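PDB 1VPD: tartronate semialdehyde reductase from Salmonella typhimurium, which probably catalyses the NAD(P)H-dependent reduction of tartronate semialdehyde to D-glycerate, the last step of galactarate breakdown to that acid. Local coordinates for residues S138-G143 and V173-N178; A146-Y151 and G160-T165. All coordinates share one frame; numbering follows the deposited sequence.

Contact 1: residues S138-G143 and V173-N178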
ATOM      1  N   SER A 138       3.901  -1.800   8.960  1.00 14.83           N
ATOM      2  CA  SER A 138       2.906  -1.266   9.869  1.00 14.90           C
ATOM      3  C   SER A 138       1.530  -1.407   9.206  1.00 14.87           C
ATOM      4  O   SER A 138       1.365  -1.116   8.009  1.00 15.77           O
ATOM      5  CB  SER A 138       3.178   0.198  10.202  1.00 15.13           C
ATOM      6  OG  SER A 138       4.212   0.325  11.157  1.00 15.33           O
ATOM      7  N   VAL A 139       0.556  -1.833   9.990  1.00 13.95           N
ATOM      8  CA  VAL A 139      -0.818  -2.011   9.566  1.00 13.68           C
ATOM      9  C   VAL A 139      -1.675  -1.077  10.402  1.00 13.73           C
ATOM     10  O   VAL A 139      -1.511  -0.974  11.623  1.00 14.37           O
ATOM     11  CB  VAL A 139      -1.253  -3.501   9.762  1.00 13.57           C
ATOM     12  CG1 VAL A 139      -2.646  -3.728   9.257  1.00 15.05           C
ATOM     13  CG2 VAL A 139      -0.283  -4.421   9.060  1.00 13.54           C
HETATM   14  N   MSE A 140      -2.593  -0.387   9.738  1.00 13.44           N
HETATM   15  CA  MSE A 140      -3.438   0.623  10.361  1.00 13.46           C
HETATM   16  C   MSE A 140      -4.880   0.288  10.014  1.00 14.19           C
HETATM   17  O   MSE A 140      -5.223   0.204   8.854  1.00 14.72           O
HETATM   18  CB  MSE A 140      -3.024   2.027   9.882  1.00 13.96           C
HETATM   19  CG  MSE A 140      -3.069   2.223   8.363  1.00 14.41           C
HETATM   20 SE   MSE A 140      -1.600   3.348   7.683  0.84 17.61          SE
HETATM   21  CE  MSE A 140      -0.107   2.209   8.126  1.00 15.75           C
ATOM     22  N   VAL A 141      -5.729   0.105  11.030  1.00 14.21           N
ATOM     23  CA  VAL A 141      -6.993  -0.605  10.849  1.00 14.10           C
ATOM     24  C   VAL A 141      -8.202   0.171  11.338  1.00 14.52           C
ATOM     25  O   VAL A 141      -8.179   0.735  12.435  1.00 15.05           O
ATOM     26  CB  VAL A 141      -6.956  -1.958  11.620  1.00 14.53           C
ATOM     27  CG1 VAL A 141      -8.166  -2.794  11.254  1.00 14.54           C
ATOM     28  CG2 VAL A 141      -5.643  -2.694  11.350  1.00 14.96           C
ATOM     29  N   GLY A 142      -9.264   0.188  10.540  1.00 14.15           N
ATOM     30  CA  GLY A 142     -10.556   0.632  11.003  1.00 14.31           C
ATOM     31  C   GLY A 142     -11.550  -0.518  11.026  1.00 14.67           C
ATOM     32  O   GLY A 142     -11.403  -1.508  10.294  1.00 14.07           O
ATOM     33  N   GLY A 143     -12.565  -0.366  11.867  1.00 15.23           N
ATOM     34  CA  GLY A 143     -13.659  -1.327  11.980  1.00 15.91           C
ATOM     35  C   GLY A 143     -13.972  -1.625  13.434  1.00 16.94           C
ATOM     36  O   GLY A 143     -13.528  -0.940  14.329  1.00 17.18           O
ATOM     37  N   VAL A 173      -8.127   6.510   6.310  1.00 11.37           N
ATOM     38  CA  VAL A 173      -7.791   7.896   6.652  1.00 11.47           C
ATOM     39  C   VAL A 173      -6.348   7.952   7.147  1.00 11.35           C
ATOM     40  O   VAL A 173      -5.592   8.837   6.774  1.00 11.55           O
ATOM     41  CB  VAL A 173      -8.760   8.491   7.716  1.00 11.54           C
ATOM     42  CG1 VAL A 173      -8.256   9.831   8.232  1.00 12.56           C
ATOM     43  CG2 VAL A 173     -10.127   8.651   7.158  1.00 12.79           C
ATOM     44  N   THR A 174      -5.957   6.989   7.984  1.00 11.73           N
ATOM     45  CA  THR A 174      -4.610   6.926   8.525  1.00 11.45           C
ATOM     46  C   THR A 174      -3.610   6.710   7.393  1.00 11.18           C
ATOM     47  O   THR A 174      -2.542   7.334   7.372  1.00 11.60           O
ATOM     48  CB  THR A 174      -4.522   5.823   9.597  1.00 11.53           C
ATOM     49  OG1 THR A 174      -5.450   6.104  10.658  1.00 12.69           O
ATOM     50  CG2 THR A 174      -3.150   5.796  10.263  1.00 12.39           C
ATOM     51  N   LYS A 175      -3.970   5.851   6.447  1.00 10.81           N
ATOM     52  CA  LYS A 175      -3.139   5.633   5.258  1.00 10.53           C
ATOM     53  C   LYS A 175      -3.013   6.897   4.380  1.00 10.78           C
ATOM     54  O   LYS A 175      -1.960   7.113   3.789  1.00 11.08           O
ATOM     55  CB  LYS A 175      -3.640   4.439   4.439  1.00 10.92           C
ATOM     56  CG  LYS A 175      -2.810   4.115   3.189  1.00 10.64           C
ATOM     57  CD  LYS A 175      -1.347   3.744   3.469  1.00 11.05           C
ATOM     58  CE  LYS A 175      -0.682   3.138   2.233  1.00 10.77           C
ATOM     59  NZ  LYS A 175       0.802   2.979   2.398  1.00 12.16           N
ATOM     60  N   LEU A 176      -4.044   7.727   4.291  1.00 10.96           N
ATOM     61  CA  LEU A 176      -3.912   9.014   3.575  1.00 11.36           C
ATOM     62  C   LEU A 176      -2.859   9.892   4.240  1.00 11.16           C
ATOM     63  O   LEU A 176      -1.970  10.425   3.576  1.00 10.91           O
ATOM     64  CB  LEU A 176      -5.240   9.758   3.440  1.00 11.82           C
ATOM     65  CG  LEU A 176      -6.356   9.026   2.685  1.00 12.38           C
ATOM     66  CD1 LEU A 176      -7.619   9.855   2.684  1.00 13.28           C
ATOM     67  CD2 LEU A 176      -5.921   8.671   1.267  1.00 12.65           C
ATOM     68  N   ALA A 177      -2.931  10.028   5.560  1.00 11.43           N
ATOM     69  CA  ALA A 177      -1.886  10.748   6.303  1.00 11.62           C
ATOM     70  C   ALA A 177      -0.509  10.133   6.049  1.00 11.64           C
ATOM     71  O   ALA A 177       0.479  10.827   5.818  1.00 11.61           O
ATOM     72  CB  ALA A 177      -2.207  10.728   7.781  1.00 11.64           C
ATOM     73  N   ASN A 178      -0.443   8.804   6.066  1.00 11.36           N
ATOM     74  CA  ASN A 178       0.789   8.084   5.772  1.00 11.21           C
ATOM     75  C   ASN A 178       1.359   8.447   4.411  1.00 10.87           C
ATOM     76  O   ASN A 178       2.551   8.711   4.278  1.00 11.26           O
ATOM     77  CB  ASN A 178       0.515   6.570   5.830  1.00 10.85           C
ATOM     78  CG  ASN A 178       1.769   5.738   5.781  1.00 11.36           C
ATOM     79  OD1 ASN A 178       2.350   5.472   4.690  1.00 15.12           O
ATOM     80  ND2 ASN A 178       2.188   5.279   6.936  1.00  8.56           N
TER

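Contact 2: residues A146-Y151 and G160-T165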
ATOM      1  N   ALA A 146     -13.924  -5.782  18.196  1.00 21.63           N
ATOM      2  CA  ALA A 146     -14.003  -7.224  18.419  1.00 21.59           C
ATOM      3  C   ALA A 146     -13.423  -7.978  17.247  1.00 20.97           C
ATOM      4  O   ALA A 146     -12.753  -8.982  17.441  1.00 21.37           O
ATOM      5  CB  ALA A 146     -15.414  -7.660  18.655  1.00 22.40           C
ATOM      6  N   ILE A 147     -13.670  -7.475  16.037  1.00 19.98           N
ATOM      7  CA  ILE A 147     -13.180  -8.107  14.822  1.00 19.73           C
ATOM      8  C   ILE A 147     -11.677  -7.864  14.687  1.00 19.33           C
ATOM      9  O   ILE A 147     -10.917  -8.775  14.355  1.00 18.90           O
ATOM     10  CB  ILE A 147     -13.970  -7.603  13.584  1.00 20.03           C
ATOM     11  CG1 ILE A 147     -15.487  -7.793  13.760  1.00 21.54           C
ATOM     12  CG2 ILE A 147     -13.480  -8.260  12.311  1.00 19.98           C
ATOM     13  CD1 ILE A 147     -15.948  -9.214  13.801  1.00 23.67           C
ATOM     14  N   PHE A 148     -11.244  -6.634  14.964  1.00 18.89           N
ATOM     15  CA  PHE A 148      -9.816  -6.338  15.065  1.00 19.07           C
ATOM     16  C   PHE A 148      -9.101  -7.320  16.007  1.00 18.97           C
ATOM     17  O   PHE A 148      -8.076  -7.906  15.661  1.00 18.63           O
ATOM     18  CB  PHE A 148      -9.612  -4.884  15.540  1.00 18.70           C
ATOM     19  CG  PHE A 148      -8.179  -4.515  15.766  1.00 18.27           C
ATOM     20  CD1 PHE A 148      -7.410  -3.965  14.727  1.00 17.59           C
ATOM     21  CD2 PHE A 148      -7.576  -4.727  17.000  1.00 18.40           C
ATOM     22  CE1 PHE A 148      -6.080  -3.662  14.930  1.00 16.52           C
ATOM     23  CE2 PHE A 148      -6.255  -4.425  17.204  1.00 18.11           C
ATOM     24  CZ  PHE A 148      -5.496  -3.880  16.160  1.00 18.22           C
ATOM     25  N   ASP A 149      -9.645  -7.489  17.212  1.00 20.02           N
ATOM     26  CA  ASP A 149      -9.016  -8.338  18.219  1.00 21.24           C
ATOM     27  C   ASP A 149      -8.960  -9.787  17.754  1.00 21.23           C
ATOM     28  O   ASP A 149      -7.959 -10.462  17.941  1.00 21.90           O
ATOM     29  CB  ASP A 149      -9.779  -8.256  19.553  1.00 21.69           C
ATOM     30  CG  ASP A 149      -9.523  -6.975  20.300  1.00 23.87           C
ATOM     31  OD1 ASP A 149      -8.545  -6.247  19.985  1.00 24.74           O
ATOM     32  OD2 ASP A 149     -10.258  -6.617  21.242  1.00 26.51           O
ATOM     33  N   LYS A 150     -10.019 -10.242  17.099  1.00 21.83           N
ATOM     34  CA  LYS A 150     -10.091 -11.621  16.642  1.00 22.64           C
ATOM     35  C   LYS A 150      -9.038 -11.945  15.592  1.00 21.76           C
ATOM     36  O   LYS A 150      -8.495 -13.038  15.589  1.00 20.79           O
ATOM     37  CB  LYS A 150     -11.481 -11.931  16.107  1.00 23.79           C
ATOM     38  CG  LYS A 150     -11.641 -13.379  15.675  1.00 26.74           C
ATOM     39  CD  LYS A 150     -13.083 -13.711  15.409  1.00 30.51           C
ATOM     40  CE  LYS A 150     -13.240 -15.211  15.187  1.00 33.16           C
ATOM     41  NZ  LYS A 150     -14.647 -15.539  14.865  1.00 34.67           N
ATOM     42  N   TYR A 151      -8.720 -10.979  14.724  1.00 20.90           N
ATOM     43  CA  TYR A 151      -7.785 -11.204  13.632  1.00 20.44           C
ATOM     44  C   TYR A 151      -6.456 -10.478  13.795  1.00 19.90           C
ATOM     45  O   TYR A 151      -5.652 -10.454  12.868  1.00 19.73           O
ATOM     46  CB  TYR A 151      -8.461 -10.882  12.293  1.00 20.29           C
ATOM     47  CG  TYR A 151      -9.559 -11.874  12.008  1.00 21.84           C
ATOM     48  CD1 TYR A 151      -9.246 -13.173  11.657  1.00 24.18           C
ATOM     49  CD2 TYR A 151     -10.894 -11.533  12.154  1.00 24.22           C
ATOM     50  CE1 TYR A 151     -10.236 -14.120  11.425  1.00 25.45           C
ATOM     51  CE2 TYR A 151     -11.903 -12.480  11.919  1.00 26.02           C
ATOM     52  CZ  TYR A 151     -11.551 -13.764  11.549  1.00 26.37           C
ATOM     53  OH  TYR A 151     -12.503 -14.723  11.326  1.00 29.95           O
ATOM     54  N   GLY A 160       5.251  -5.738  11.599  1.00 18.42           N
ATOM     55  CA  GLY A 160       5.900  -5.317  12.830  1.00 18.65           C
ATOM     56  C   GLY A 160       4.972  -4.626  13.807  1.00 18.38           C
ATOM     57  O   GLY A 160       5.277  -4.529  15.000  1.00 19.49           O
ATOM     58  N   SER A 161       3.844  -4.114  13.323  1.00 17.44           N
ATOM     59  CA  SER A 161       2.912  -3.351  14.137  1.00 16.98           C
ATOM     60  C   SER A 161       1.512  -3.420  13.520  1.00 16.61           C
ATOM     61  O   SER A 161       1.376  -3.297  12.316  1.00 15.81           O
ATOM     62  CB  SER A 161       3.342  -1.872  14.202  1.00 16.73           C
ATOM     63  OG  SER A 161       2.391  -1.104  14.905  1.00 16.57           O
ATOM     64  N   VAL A 162       0.495  -3.636  14.350  1.00 16.50           N
ATOM     65  CA  VAL A 162      -0.904  -3.610  13.932  1.00 16.30           C
ATOM     66  C   VAL A 162      -1.693  -2.777  14.929  1.00 16.47           C
ATOM     67  O   VAL A 162      -1.785  -3.128  16.111  1.00 17.26           O
ATOM     68  CB  VAL A 162      -1.505  -5.024  13.812  1.00 16.03           C
ATOM     69  CG1 VAL A 162      -2.948  -4.961  13.352  1.00 16.95           C
ATOM     70  CG2 VAL A 162      -0.686  -5.883  12.861  1.00 16.62           C
ATOM     71  N   VAL A 163      -2.229  -1.650  14.471  1.00 15.45           N
ATOM     72  CA  VAL A 163      -2.868  -0.677  15.356  1.00 15.83           C
ATOM     73  C   VAL A 163      -4.289  -0.343  14.894  1.00 15.69           C
ATOM     74  O   VAL A 163      -4.529  -0.040  13.723  1.00 15.92           O
ATOM     75  CB  VAL A 163      -2.022   0.627  15.430  1.00 15.61           C
ATOM     76  CG1 VAL A 163      -2.782   1.747  16.138  1.00 15.87           C
ATOM     77  CG2 VAL A 163      -0.673   0.354  16.076  1.00 16.37           C
ATOM     78  N   HIS A 164      -5.233  -0.363  15.824  1.00 15.55           N
ATOM     79  CA  HIS A 164      -6.614  -0.009  15.579  1.00 16.12           C
ATOM     80  C   HIS A 164      -6.774   1.509  15.699  1.00 16.10           C
ATOM     81  O   HIS A 164      -6.464   2.093  16.740  1.00 17.28           O
ATOM     82  CB  HIS A 164      -7.482  -0.727  16.616  1.00 16.76           C
ATOM     83  CG  HIS A 164      -8.952  -0.555  16.434  1.00 19.21           C
ATOM     84  ND1 HIS A 164      -9.596  -0.729  15.230  1.00 21.91           N
ATOM     85  CD2 HIS A 164      -9.919  -0.262  17.326  1.00 23.79           C
ATOM     86  CE1 HIS A 164     -10.892  -0.544  15.383  1.00 18.02           C
ATOM     87  NE2 HIS A 164     -11.118  -0.258  16.647  1.00 25.40           N
ATOM     88  N   THR A 165      -7.273   2.149  14.641  1.00 15.72           N
ATOM     89  CA  THR A 165      -7.308   3.608  14.586  1.00 15.46           C
ATOM     90  C   THR A 165      -8.696   4.217  14.648  1.00 16.00           C
ATOM     91  O   THR A 165      -8.828   5.439  14.764  1.00 17.41           O
ATOM     92  CB  THR A 165      -6.591   4.124  13.308  1.00 15.06           C
ATOM     93  OG1 THR A 165      -7.266   3.625  12.147  1.00 15.10           O
ATOM     94  CG2 THR A 165      -5.165   3.644  13.242  1.00 14.84           C
TER

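Contact 1: residues S138-G143 and V173-N178
Met140 on strand 138-142 meets Thr174 on helix 173-178 where the two backbones come nearest, with their CA atoms 6.7 Å apart. The short axes approach to 8.5 Å. Their N-to-C directions stand at 141°, closer to antiparallel than to crosswise. Asn178 N bonds back to Thr174 O within the helix.

Met140, a selenomethionine, is the one strand residue whose side chain reaches the helix. Its CG sits between the backbone N and the carbonyl carbon (chi1 57°). The chain then bends at both later torsions and sets its outer half against the helix. CB touches the methyl of Thr174, with Met140 CB to Thr174 CG2 at 3.8 Å. SE rests against the helix backbone, with Met140 SE 3.7 Å from Lys175 N. It also meets the first side-chain carbon of that lysine, with Met140 SE 4.0 Å from Lys175 CB. The terminal methyl CE arrives beside the side chain of Asn178, and the two chains cross at about a right angle.

Thr174 divides its two branches. CG2, anti to the backbone N, faces the selenomethionine, while OG1 bonds to Ala170 O one turn back. Of the Lys175 side chain, only CB comes near the selenium. Its amine leads away from the strand, where NZ bonds to Val125 O and to a bound tartaric acid, probably from the crystallisation liquor. Its side chain also touches Ser100, a predicted NAD(+)-binding residue.

Lys175 is the predicted active-site residue. The contact joins the Rossmann-type nucleotide-binding domain to the long helix 170-198, which follows strand 161-166 and leads into the helical C-terminal domain, as in other 3-hydroxyisobutyrate dehydrogenase relatives.

Contact 2: residues A146-Y151 and G160-T165
Phe148 lays one face of its ring over the CB of His164. That carbon stands 3.6 Å from the centroid of the Phe148 ring and only 8° off the ring normal, a well-centred CH-pi contact. The two rings themselves meet obliquely. Their centroids are 5.0 Å apart and their planes are turned 36° against each other. The imidazole in turn has Phe148 CB over one of its faces, so each residue covers the root of the other.

The phenyl reaches the strand because CG of Phe148 is anti to its backbone N (chi1 176°), which turns the ring toward the strand. The CE1 and CZ end of the ring reaches the strand backbone, with Phe148 CE1 3.5 Å from His164 N. Helix and strand run nearly antiparallel. Together with strand 137-142 they form a beta-alpha-beta unit, in which helix 145-156 packs on the two parallel strands it connects.

Val162, two residues before His164, adds an apolar neighbour on the same side of the strand. Its CG1 lies 3.7 Å from CE1 of Phe148 and approaches the ring obliquely. Met155 of the same helix touches both Phe148 and Val162, and Val141 of strand 137-142 also packs against both. At the other end, Lys145 lies against His164 and forms a salt bridge to Asp149 OD1.

Contact 1 uses strand 137-142 and contact 2 strand 161-166, parallel neighbours at one edge of the sheet. A backbone pair, Val141 O to Thr165 N at 2.8 Å, probably hydrogen-bonded, joins them directly. Contact 2 is nested within the chain loop that contact 1 closes. Each is partly buried, but the centre of contact 1 lies about 10 Å from the centre of the chain, that of contact 2 about 17 Å. Contact 1 joins the two domains beside a predicted active-site lysine and relies on a bent selenomethionine side chain against a helix backbone. Contact 2 stays within the nucleotide-binding domain and relies on an aromatic ring set over the CB of a histidine, with a valine beside it.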